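Local coordinates for phospholethanolamine N-methyltransferase 2 (Haemonchus contortus, PDB 4KRI), which probably transfers methyl groups from S-adenosylmethionine to phosphomonomethylethanolamine in the phosphocholine biosynthesis pathway of a parasitic nematode, at residues S203-L214 with Y292-Q300; V322-T333 with D419-A429. All coordinates share one frame; numbering follows the deposited sequence.

Interaction 1: residues S203-L214 with Y292-Q300. With SAH (S-adenosyl-L-homocysteine), chain D.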
loop_
_atom_site.group_PDB
_atom_site.type_symbol
_atom_site.label_atom_id
_atom_site.label_comp_id
_atom_site.label_asym_id
_atom_site.label_seq_id
_atom_site.Cartn_x
_atom_site.Cartn_y
_atom_site.Cartn_z
ATOM N N SER A 203 5.611 -13.230 5.774
ATOM C CA SER A 203 5.496 -13.232 7.225
ATOM C C SER A 203 5.779 -14.622 7.781
ATOM O O SER A 203 5.520 -15.629 7.114
ATOM C CB SER A 203 4.099 -12.778 7.645
ATOM O OG SER A 203 3.122 -13.535 6.946
ATOM N N PRO A 204 6.318 -14.678 9.003
ATOM C CA PRO A 204 6.673 -15.923 9.688
ATOM C C PRO A 204 5.563 -16.964 9.637
ATOM O O PRO A 204 4.406 -16.665 9.972
ATOM C CB PRO A 204 6.855 -15.467 11.142
ATOM C CG PRO A 204 7.376 -14.088 11.027
ATOM C CD PRO A 204 6.716 -13.490 9.786
ATOM N N GLY A 205 5.915 -18.163 9.190
ATOM C CA GLY A 205 5.027 -19.306 9.296
ATOM C C GLY A 205 4.111 -19.547 8.111
ATOM O O GLY A 205 3.423 -20.567 8.065
ATOM N N GLY A 206 4.092 -18.614 7.164
ATOM C CA GLY A 206 3.322 -18.777 5.943
ATOM C C GLY A 206 1.842 -19.051 6.164
ATOM O O GLY A 206 1.240 -18.534 7.109
ATOM N N TRP A 207 1.262 -19.876 5.295
ATOM C CA TRP A 207 -0.199 -20.063 5.243
ATOM C C TRP A 207 -0.754 -20.604 6.565
ATOM O O TRP A 207 -1.718 -20.076 7.103
ATOM C CB TRP A 207 -0.571 -21.015 4.097
ATOM C CG TRP A 207 -2.013 -21.525 4.138
ATOM C CD1 TRP A 207 -2.521 -22.515 4.943
ATOM C CD2 TRP A 207 -3.096 -21.087 3.316
ATOM N NE1 TRP A 207 -3.856 -22.698 4.681
ATOM C CE2 TRP A 207 -4.235 -21.837 3.683
ATOM C CE3 TRP A 207 -3.218 -20.129 2.312
ATOM C CZ2 TRP A 207 -5.479 -21.651 3.081
ATOM C CZ3 TRP A 207 -4.450 -19.947 1.712
ATOM C CH2 TRP A 207 -5.566 -20.706 2.096
ATOM N N ASN A 208 -0.148 -21.662 7.090
ATOM C CA ASN A 208 -0.668 -22.271 8.306
ATOM C C ASN A 208 -0.636 -21.310 9.487
ATOM O O ASN A 208 -1.545 -21.305 10.319
ATOM C CB ASN A 208 0.108 -23.538 8.662
ATOM C CG ASN A 208 -0.183 -24.680 7.720
ATOM O OD1 ASN A 208 -1.251 -24.734 7.109
ATOM N ND2 ASN A 208 0.757 -25.613 7.611
ATOM N N GLN A 209 0.413 -20.502 9.578
ATOM C CA GLN A 209 0.517 -19.606 10.724
ATOM C C GLN A 209 -0.468 -18.465 10.583
ATOM O O GLN A 209 -1.105 -18.066 11.557
ATOM C CB GLN A 209 1.931 -19.054 10.892
ATOM C CG GLN A 209 2.091 -18.165 12.121
ATOM C CD GLN A 209 1.898 -18.921 13.437
ATOM O OE1 GLN A 209 2.437 -20.009 13.622
ATOM N NE2 GLN A 209 1.135 -18.333 14.360
ATOM N N ASN A 210 -0.594 -17.930 9.379
ATOM C CA ASN A 210 -1.550 -16.851 9.187
ATOM C C ASN A 210 -2.978 -17.297 9.487
ATOM O O ASN A 210 -3.783 -16.520 10.006
ATOM C CB ASN A 210 -1.448 -16.243 7.794
ATOM C CG ASN A 210 -2.066 -14.872 7.737
ATOM O OD1 ASN A 210 -1.542 -13.927 8.335
ATOM N ND2 ASN A 210 -3.201 -14.756 7.058
ATOM N N LEU A 211 -3.295 -18.551 9.191
ATOM C CA LEU A 211 -4.641 -19.040 9.477
ATOM C C LEU A 211 -4.877 -19.095 10.984
ATOM O O LEU A 211 -5.957 -18.758 11.469
ATOM C CB LEU A 211 -4.868 -20.423 8.862
ATOM C CG LEU A 211 -6.265 -21.009 9.050
ATOM C CD1 LEU A 211 -7.292 -20.159 8.303
ATOM C CD2 LEU A 211 -6.313 -22.448 8.570
ATOM N N ALA A 212 -3.861 -19.523 11.723
ATOM C CA ALA A 212 -3.960 -19.594 13.176
ATOM C C ALA A 212 -4.171 -18.196 13.761
ATOM O O ALA A 212 -4.956 -18.020 14.688
ATOM C CB ALA A 212 -2.713 -20.252 13.760
ATOM N N ILE A 213 -3.485 -17.200 13.199
ATOM C CA ILE A 213 -3.646 -15.818 13.653
ATOM C C ILE A 213 -5.042 -15.277 13.331
ATOM O O ILE A 213 -5.678 -14.644 14.178
ATOM C CB ILE A 213 -2.558 -14.913 13.046
ATOM C CG1 ILE A 213 -1.192 -15.412 13.511
ATOM C CG2 ILE A 213 -2.756 -13.457 13.439
ATOM C CD1 ILE A 213 -0.069 -14.541 13.111
ATOM N N LEU A 214 -5.534 -15.536 12.122
ATOM C CA LEU A 214 -6.867 -15.064 11.739
ATOM C C LEU A 214 -7.956 -15.592 12.663
ATOM O O LEU A 214 -8.939 -14.900 12.943
ATOM C CB LEU A 214 -7.198 -15.476 10.305
ATOM C CG LEU A 214 -6.492 -14.643 9.243
ATOM C CD1 LEU A 214 -6.820 -15.185 7.844
ATOM C CD2 LEU A 214 -6.898 -13.176 9.364
ATOM N N TYR A 292 -13.155 -5.294 10.637
ATOM C CA TYR A 292 -11.866 -5.755 11.135
ATOM C C TYR A 292 -10.758 -4.955 10.511
ATOM O O TYR A 292 -10.840 -4.564 9.352
ATOM C CB TYR A 292 -11.630 -7.239 10.763
ATOM C CG TYR A 292 -12.758 -8.115 11.208
ATOM C CD1 TYR A 292 -12.896 -8.463 12.549
ATOM C CD2 TYR A 292 -13.696 -8.585 10.299
ATOM C CE1 TYR A 292 -13.948 -9.257 12.969
ATOM C CE2 TYR A 292 -14.757 -9.379 10.712
ATOM C CZ TYR A 292 -14.871 -9.710 12.046
ATOM O OH TYR A 292 -15.924 -10.493 12.462
ATOM N N VAL A 293 -9.711 -4.719 11.285
ATOM C CA VAL A 293 -8.474 -4.208 10.738
ATOM C C VAL A 293 -7.410 -5.200 11.162
ATOM O O VAL A 293 -7.293 -5.549 12.340
ATOM C CB VAL A 293 -8.147 -2.805 11.286
ATOM C CG1 VAL A 293 -6.727 -2.406 10.898
ATOM C CG2 VAL A 293 -9.142 -1.784 10.737
ATOM N N PHE A 294 -6.660 -5.685 10.190
ATOM C CA PHE A 294 -5.674 -6.726 10.426
ATOM C C PHE A 294 -4.337 -6.209 9.949
ATOM O O PHE A 294 -4.250 -5.636 8.866
ATOM C CB PHE A 294 -6.068 -7.951 9.592
ATOM C CG PHE A 294 -5.136 -9.130 9.751
ATOM C CD1 PHE A 294 -4.926 -9.705 10.994
ATOM C CD2 PHE A 294 -4.505 -9.686 8.644
ATOM C CE1 PHE A 294 -4.085 -10.806 11.138
ATOM C CE2 PHE A 294 -3.657 -10.787 8.778
ATOM C CZ PHE A 294 -3.457 -11.354 10.025
ATOM N N SER A 295 -3.276 -6.418 10.721
ATOM C CA SER A 295 -1.960 -6.041 10.230
ATOM C C SER A 295 -0.969 -7.088 10.647
ATOM O O SER A 295 -0.761 -7.311 11.833
ATOM C CB SER A 295 -1.537 -4.671 10.742
ATOM O OG SER A 295 -0.278 -4.335 10.173
ATOM N N ARG A 296 -0.361 -7.746 9.670
ATOM C CA ARG A 296 0.508 -8.875 9.980
ATOM C C ARG A 296 1.978 -8.554 9.704
ATOM O O ARG A 296 2.402 -8.508 8.542
ATOM C CB ARG A 296 0.033 -10.065 9.145
ATOM C CG ARG A 296 0.801 -11.329 9.376
ATOM C CD ARG A 296 0.422 -12.027 10.671
ATOM N NE ARG A 296 1.598 -12.786 11.067
ATOM C CZ ARG A 296 1.919 -13.958 10.535
ATOM N NH1 ARG A 296 1.100 -14.520 9.650
ATOM N NH2 ARG A 296 3.033 -14.573 10.895
ATOM N N ASP A 297 2.720 -8.282 10.777
ATOM C CA ASP A 297 4.162 -8.083 10.733
ATOM C C ASP A 297 4.563 -6.918 9.831
ATOM O O ASP A 297 5.535 -6.990 9.075
ATOM C CB ASP A 297 4.852 -9.407 10.373
ATOM C CG ASP A 297 4.515 -10.503 11.369
ATOM O OD1 ASP A 297 4.368 -10.182 12.574
ATOM O OD2 ASP A 297 4.353 -11.667 10.965
ATOM N N CYS A 298 3.809 -5.830 9.973
ATOM C CA CYS A 298 4.021 -4.602 9.221
ATOM C C CYS A 298 4.468 -3.451 10.118
ATOM O O CYS A 298 5.365 -2.687 9.754
ATOM C CB CYS A 298 2.713 -4.210 8.512
ATOM S SG CYS A 298 2.549 -2.455 8.047
ATOM N N ILE A 299 3.856 -3.313 11.289
ATOM C CA ILE A 299 3.953 -2.016 11.959
ATOM C C ILE A 299 5.285 -1.716 12.630
ATOM O O ILE A 299 5.495 -0.596 13.068
ATOM C CB ILE A 299 2.751 -1.686 12.891
ATOM C CG1 ILE A 299 2.821 -2.470 14.196
ATOM C CG2 ILE A 299 1.424 -1.919 12.161
ATOM C CD1 ILE A 299 1.925 -1.873 15.297
ATOM N N GLN A 300 6.201 -2.681 12.668
ATOM C CA GLN A 300 7.567 -2.358 13.085
ATOM C C GLN A 300 8.226 -1.372 12.108
ATOM O O GLN A 300 9.241 -0.754 12.431
ATOM C CB GLN A 300 8.429 -3.620 13.268
ATOM C CG GLN A 300 8.789 -4.354 11.979
ATOM C CD GLN A 300 7.690 -5.274 11.503
ATOM O OE1 GLN A 300 6.861 -5.734 12.295
ATOM N NE2 GLN A 300 7.673 -5.550 10.207
HETATM N N SAH D . 1.123 -8.773 5.731
HETATM C CA SAH D . 1.919 -9.422 4.657
HETATM C CB SAH D . 3.199 -8.554 4.337
HETATM C CG SAH D . 4.272 -8.454 5.416
HETATM S SD SAH D . 5.657 -7.380 4.921
HETATM C C SAH D . 2.204 -10.838 4.972
HETATM O O SAH D . 1.726 -11.356 5.971
HETATM O OXT SAH D . 2.722 -11.541 4.119
HETATM C "C5'" SAH D . 5.319 -5.722 5.544
HETATM C "C4'" SAH D . 4.664 -4.849 4.631
HETATM O "O4'" SAH D . 4.267 -3.648 5.345
HETATM C "C3'" SAH D . 5.603 -4.388 3.584
HETATM O "O3'" SAH D . 5.098 -4.778 2.325
HETATM C "C2'" SAH D . 5.636 -2.929 3.692
HETATM O "O2'" SAH D . 5.715 -2.288 2.440
HETATM C "C1'" SAH D . 4.358 -2.627 4.404
HETATM N N9 SAH D . 4.343 -1.263 5.037
HETATM C C8 SAH D . 5.249 -0.755 5.903
HETATM N N7 SAH D . 4.831 0.457 6.281
HETATM C C5 SAH D . 3.654 0.717 5.676
HETATM C C6 SAH D . 2.783 1.814 5.704
HETATM N N6 SAH D . 3.058 2.933 6.459
HETATM N N1 SAH D . 1.658 1.746 4.958
HETATM C C2 SAH D . 1.373 0.670 4.216
HETATM N N3 SAH D . 2.186 -0.401 4.175
HETATM C C4 SAH D . 3.333 -0.397 4.879
HETATM O O HOH W 1 2.169 -15.910 7.765
#
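Arg296, at the end of strand 292-296, reaches into the loop and first turns of the segment 203-214, and its guanidinium is gripped in its own plane. NH2 donates to Pro204 O at 2.7 Å, in the carbonyl plane and on a lone pair, while NH1 reaches a lone pair of Asn210 OD1 at 3.0 Å, the amide and guanidinium lying nearly coplanar. Asn210 suits the place because its amide works both ways: ND2 donates to Gln239. A water accepts from Arg296 NH1 at 2.6 Å and donates to Ser203 OG, tying the type II turn Ser203-Gly206 to the same group. Gly205, with phi 91°, takes the turn position that glycine tolerates best.

The charge is met within the strand's own segment, where NE forms a salt bridge with Asp297 OD2 at 3.0 Å; Asp297 OD1 is hydrogen-bonded to Trp424 NE1 and Thr325 OG1. The bend at chi2 (77°) turns the chain so that the guanidinium lies between the loop and the helix.

Packing closes on the two guanidinium faces: Ile213 CD1 presses on one, 3.2 Å from Arg296 NE, and the hydroxyl oxygen Ser203 OG lies over the other. Apolar contacts gather round Phe294: Leu214 CD2 sits over its face, a CH-pi contact 4.0 Å from the ring centroid, and Ile213 CG2 comes to the ring's edge; branched aliphatics suit this helix-sheet interface.

Bound S-adenosylhomocysteine joins both segments: Ser203 OG donates to its carboxylate O at 2.8 Å, and its amino N donates to Arg296 O. In this class I methyltransferase fold, the buried arginine thus links the loop that holds the cofactor's carboxylate to the strand that receives its amine. Its many bonds should fix the guanidinium's rotation, and its positive charge probably helps, with Trp424 and Thr325, to hold Asp297 beside the phosphomonomethylethanolamine pocket.

Interaction 2: residues V322-T333 with D419-A429. With 1SH (2-(methylamino)ethyl dihydrogen phosphate), chain E.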
loop_
_atom_site.group_PDB
_atom_site.type_symbol
_atom_site.label_atom_id
_atom_site.label_comp_id
_atom_site.label_asym_id
_atom_site.label_seq_id
_atom_site.Cartn_x
_atom_site.Cartn_y
_atom_site.Cartn_z
ATOM N N VAL A 322 -9.564 -4.845 15.966
ATOM C CA VAL A 322 -8.237 -4.723 15.373
ATOM C C VAL A 322 -7.377 -5.864 15.896
ATOM O O VAL A 322 -7.495 -6.241 17.051
ATOM C CB VAL A 322 -7.602 -3.347 15.678
ATOM C CG1 VAL A 322 -7.564 -3.079 17.179
ATOM C CG2 VAL A 322 -6.189 -3.247 15.078
ATOM N N LEU A 323 -6.562 -6.453 15.021
ATOM C CA LEU A 323 -5.623 -7.497 15.409
ATOM C C LEU A 323 -4.332 -7.262 14.652
ATOM O O LEU A 323 -4.335 -7.123 13.432
ATOM C CB LEU A 323 -6.198 -8.883 15.107
ATOM C CG LEU A 323 -5.471 -10.081 15.717
ATOM C CD1 LEU A 323 -6.431 -11.241 15.929
ATOM C CD2 LEU A 323 -4.319 -10.509 14.829
ATOM N N ILE A 324 -3.226 -7.189 15.387
ATOM C CA ILE A 324 -1.923 -6.897 14.795
ATOM C C ILE A 324 -0.881 -7.862 15.366
ATOM O O ILE A 324 -0.889 -8.154 16.567
ATOM C CB ILE A 324 -1.485 -5.443 15.139
ATOM C CG1 ILE A 324 -2.521 -4.426 14.636
ATOM C CG2 ILE A 324 -0.105 -5.117 14.564
ATOM C CD1 ILE A 324 -2.269 -2.995 15.114
ATOM N N THR A 325 -0.000 -8.375 14.511
ATOM C CA THR A 325 1.229 -9.004 14.985
ATOM C C THR A 325 2.387 -8.156 14.493
ATOM O O THR A 325 2.292 -7.538 13.449
ATOM C CB THR A 325 1.399 -10.478 14.526
ATOM O OG1 THR A 325 1.690 -10.518 13.121
ATOM C CG2 THR A 325 0.138 -11.295 14.823
ATOM N N MET A 326 3.481 -8.108 15.256
ATOM C CA MET A 326 4.582 -7.231 14.871
ATOM C C MET A 326 5.884 -7.710 15.480
ATOM O O MET A 326 5.871 -8.374 16.513
ATOM C CB MET A 326 4.293 -5.800 15.347
ATOM C CG MET A 326 4.252 -5.688 16.863
ATOM S SD MET A 326 3.461 -4.219 17.583
ATOM C CE MET A 326 2.054 -5.000 18.383
ATOM N N TYR A 327 7.008 -7.372 14.856
ATOM C CA TYR A 327 8.289 -7.487 15.557
ATOM C C TYR A 327 8.259 -6.453 16.672
ATOM O O TYR A 327 7.788 -5.331 16.458
ATOM C CB TYR A 327 9.464 -7.174 14.617
ATOM C CG TYR A 327 9.828 -8.249 13.600
ATOM C CD1 TYR A 327 9.151 -9.459 13.543
ATOM C CD2 TYR A 327 10.877 -8.044 12.699
ATOM C CE1 TYR A 327 9.500 -10.438 12.599
ATOM C CE2 TYR A 327 11.245 -9.019 11.771
ATOM C CZ TYR A 327 10.553 -10.209 11.725
ATOM O OH TYR A 327 10.921 -11.166 10.797
ATOM N N GLY A 328 8.748 -6.820 17.855
ATOM C CA GLY A 328 8.863 -5.878 18.957
ATOM C C GLY A 328 10.204 -6.007 19.648
ATOM O O GLY A 328 11.031 -6.839 19.270
ATOM N N VAL A 329 10.430 -5.180 20.664
ATOM C CA VAL A 329 11.675 -5.273 21.421
ATOM C C VAL A 329 11.389 -5.901 22.784
ATOM O O VAL A 329 10.349 -5.633 23.400
ATOM C CB VAL A 329 12.368 -3.897 21.561
ATOM C CG1 VAL A 329 11.460 -2.891 22.245
ATOM C CG2 VAL A 329 13.692 -4.028 22.304
ATOM N N GLY A 330 12.300 -6.765 23.225
ATOM C CA GLY A 330 12.160 -7.468 24.484
ATOM C C GLY A 330 12.764 -6.680 25.626
ATOM O O GLY A 330 13.007 -5.472 25.508
ATOM N N HIS A 331 13.006 -7.356 26.741
ATOM C CA HIS A 331 13.488 -6.667 27.929
ATOM C C HIS A 331 14.928 -7.013 28.284
ATOM O O HIS A 331 15.406 -6.656 29.357
ATOM C CB HIS A 331 12.562 -6.933 29.116
ATOM C CG HIS A 331 11.213 -6.302 28.966
ATOM N ND1 HIS A 331 10.186 -6.900 28.267
ATOM C CD2 HIS A 331 10.732 -5.112 29.398
ATOM C CE1 HIS A 331 9.126 -6.113 28.288
ATOM N NE2 HIS A 331 9.430 -5.021 28.967
ATOM N N GLY A 332 15.618 -7.700 27.385
ATOM C CA GLY A 332 17.014 -8.031 27.621
ATOM C C GLY A 332 17.948 -6.896 27.247
ATOM O O GLY A 332 17.535 -5.910 26.637
ATOM N N THR A 333 19.215 -7.039 27.617
ATOM C CA THR A 333 20.226 -6.062 27.257
ATOM C C THR A 333 20.476 -6.115 25.757
ATOM O O THR A 333 20.843 -7.160 25.218
ATOM C CB THR A 333 21.545 -6.341 27.999
ATOM O OG1 THR A 333 21.274 -6.547 29.397
ATOM C CG2 THR A 333 22.498 -5.169 27.826
ATOM N N ASP A 419 18.942 -13.306 23.360
ATOM C CA ASP A 419 19.276 -12.198 24.249
ATOM C C ASP A 419 18.027 -11.446 24.730
ATOM O O ASP A 419 18.131 -10.469 25.475
ATOM C CB ASP A 419 20.248 -11.250 23.537
ATOM C CG ASP A 419 21.558 -11.920 23.191
ATOM O OD1 ASP A 419 21.965 -12.841 23.931
ATOM O OD2 ASP A 419 22.182 -11.529 22.184
ATOM N N ASP A 420 16.852 -11.926 24.314
ATOM C CA ASP A 420 15.566 -11.242 24.542
ATOM C C ASP A 420 15.590 -9.811 24.015
ATOM O O ASP A 420 15.061 -8.891 24.646
ATOM C CB ASP A 420 15.138 -11.276 26.023
ATOM C CG ASP A 420 13.642 -11.013 26.206
ATOM O OD1 ASP A 420 12.835 -11.608 25.458
ATOM O OD2 ASP A 420 13.265 -10.203 27.086
ATOM N N ASN A 421 16.211 -9.633 22.851
ATOM C CA ASN A 421 16.161 -8.356 22.155
ATOM C C ASN A 421 14.954 -8.358 21.209
ATOM O O ASN A 421 14.117 -7.459 21.241
ATOM C CB ASN A 421 17.434 -8.127 21.338
ATOM C CG ASN A 421 18.685 -7.900 22.201
ATOM O OD1 ASN A 421 19.736 -7.551 21.666
ATOM N ND2 ASN A 421 18.576 -8.086 23.518
ATOM N N HIS A 422 14.878 -9.396 20.380
ATOM C CA HIS A 422 13.860 -9.514 19.333
ATOM C C HIS A 422 12.662 -10.281 19.882
ATOM O O HIS A 422 12.803 -11.422 20.314
ATOM C CB HIS A 422 14.470 -10.280 18.152
ATOM C CG HIS A 422 13.693 -10.186 16.880
ATOM N ND1 HIS A 422 14.290 -10.206 15.637
ATOM C CD2 HIS A 422 12.356 -10.098 16.649
ATOM C CE1 HIS A 422 13.364 -10.124 14.700
ATOM N NE2 HIS A 422 12.185 -10.058 15.288
ATOM N N ASN A 423 11.483 -9.661 19.870
ATOM C CA ASN A 423 10.267 -10.351 20.277
ATOM C C ASN A 423 9.240 -10.351 19.144
ATOM O O ASN A 423 9.326 -9.548 18.209
ATOM C CB ASN A 423 9.646 -9.690 21.522
ATOM C CG ASN A 423 10.301 -10.123 22.824
ATOM O OD1 ASN A 423 11.396 -10.697 22.834
ATOM N ND2 ASN A 423 9.633 -9.841 23.938
ATOM N N TRP A 424 8.264 -11.250 19.233
ATOM C CA TRP A 424 7.196 -11.301 18.234
ATOM C C TRP A 424 5.901 -11.133 19.001
ATOM O O TRP A 424 5.513 -12.020 19.772
ATOM C CB TRP A 424 7.208 -12.629 17.474
ATOM C CG TRP A 424 6.260 -12.641 16.286
ATOM C CD1 TRP A 424 6.026 -11.611 15.420
ATOM C CD2 TRP A 424 5.401 -13.719 15.869
ATOM N NE1 TRP A 424 5.095 -11.993 14.474
ATOM C CE2 TRP A 424 4.691 -13.279 14.737
ATOM C CE3 TRP A 424 5.171 -15.017 16.348
ATOM C CZ2 TRP A 424 3.764 -14.089 14.067
ATOM C CZ3 TRP A 424 4.252 -15.826 15.681
ATOM C CH2 TRP A 424 3.557 -15.354 14.555
ATOM N N ASN A 425 5.251 -9.983 18.819
ATOM C CA ASN A 425 4.139 -9.581 19.675
ATOM C C ASN A 425 2.772 -9.617 18.997
ATOM O O ASN A 425 2.665 -9.379 17.797
ATOM C CB ASN A 425 4.387 -8.176 20.224
ATOM C CG ASN A 425 5.511 -8.140 21.242
ATOM O OD1 ASN A 425 5.800 -9.146 21.895
ATOM N ND2 ASN A 425 6.133 -6.976 21.400
ATOM N N PHE A 426 1.743 -9.894 19.797
ATOM C CA PHE A 426 0.350 -9.948 19.362
ATOM C C PHE A 426 -0.442 -8.873 20.111
ATOM O O PHE A 426 -0.259 -8.677 21.315
ATOM C CB PHE A 426 -0.215 -11.332 19.697
ATOM C CG PHE A 426 -1.705 -11.467 19.483
ATOM C CD1 PHE A 426 -2.192 -11.961 18.289
ATOM C CD2 PHE A 426 -2.607 -11.142 20.490
ATOM C CE1 PHE A 426 -3.557 -12.097 18.082
ATOM C CE2 PHE A 426 -3.968 -11.272 20.299
ATOM C CZ PHE A 426 -4.447 -11.751 19.090
ATOM N N PHE A 427 -1.310 -8.168 19.400
ATOM C CA PHE A 427 -2.194 -7.182 20.008
ATOM C C PHE A 427 -3.572 -7.300 19.365
ATOM O O PHE A 427 -3.687 -7.396 18.145
ATOM C CB PHE A 427 -1.635 -5.769 19.806
ATOM C CG PHE A 427 -2.669 -4.682 19.906
ATOM C CD1 PHE A 427 -3.208 -4.318 21.137
ATOM C CD2 PHE A 427 -3.084 -4.009 18.771
ATOM C CE1 PHE A 427 -4.170 -3.313 21.220
ATOM C CE2 PHE A 427 -4.050 -3.008 18.844
ATOM C CZ PHE A 427 -4.588 -2.657 20.072
ATOM N N ALA A 428 -4.619 -7.324 20.184
ATOM C CA ALA A 428 -5.983 -7.227 19.658
ATOM C C ALA A 428 -6.805 -6.327 20.566
ATOM O O ALA A 428 -6.497 -6.203 21.746
ATOM C CB ALA A 428 -6.622 -8.603 19.553
ATOM N N ALA A 429 -7.839 -5.691 20.019
ATOM C CA ALA A 429 -8.718 -4.838 20.814
ATOM C C ALA A 429 -9.961 -4.507 20.017
ATOM O O ALA A 429 -10.033 -4.774 18.807
ATOM C CB ALA A 429 -8.003 -3.555 21.233
HETATM O O4 1SH E . 13.085 -10.741 9.463
HETATM P P1 1SH E . 13.388 -9.598 8.498
HETATM O O1 1SH E . 13.933 -8.414 9.194
HETATM O O3 1SH E . 14.409 -10.098 7.408
HETATM O O2 1SH E . 12.030 -9.155 7.814
HETATM C C1 1SH E . 11.277 -10.084 7.228
HETATM C C2 1SH E . 9.890 -9.635 6.787
HETATM N N1 1SH E . 8.958 -9.277 7.819
HETATM C C3 1SH E . 7.807 -8.736 7.191
HETATM O O HOH W 2 7.803 -6.599 23.806
HETATM O O HOH W 3 10.274 -9.807 26.691
HETATM O O HOH W 4 20.030 -9.899 27.392
#
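One face of the Tyr327 ring receives the edge of His422 in a T-shaped (edge-to-face) pair, with planes at 70° and NE2 3.4 Å from Tyr327 CG; Trp424 CD1 approaches the ring's edge. These aromatics stand on one side of an antiparallel strand pair in the Rossmann-like methyltransferase sheet, 322-329 against 422-429. At the ring's edge, too, Tyr327 OH donates to phosphate O4 of phosphomonomethylethanolamine at 2.6 Å, so tyrosine supplies both a packing surface and a hydrogen-bond donor to the phosphate.

On the other side, Ile324 CD1 meets the edge of Phe427 at CD2, 3.9 Å away, and Val322 CG1 touches CE2; beta-branched residues suit the extended backbone. Farther from the phosphate, on the side shared with Tyr327, Leu323 CG packs on Phe426 CE1.

Paired backbone bonds run from Val322-Ala429 to Gly328-Asn423. Gly328 leaves room for the Asn425 amide, whose ND2 donates to a water that also bonds Val329 O. Beyond the strands, Asp420, in a Schellman motif with phi 55°, turns its carboxylate back: with CG anti to the backbone N (chi1 -161°), OD2 accepts from His331 N at 2.9 Å, from above the carboxylate plane.

Interactions 1 and 2 lie with their centres about 13 Å apart and follow one another along the chain, the first closing before the second opens. They share a sheet: strand 290-296 is a parallel neighbour of strand 320-329, which in turn pairs antiparallel with strand 422-430. Helix 206-215 packs over this region, with Ile213 touching Leu323 and Thr325. The polar junction is mainly Asp297, whose OD1 lies 2.7 Å from Trp424 NE1 and 2.8 Å from Thr325 OG1; Arg296 also packs against Thr325 and Trp424. Interaction 1 lines the cofactor site and, through Asp297 and Gln300, the substrate pocket, whose phosphate interaction 2 reaches, consistent with one framework that sets donor and acceptor together.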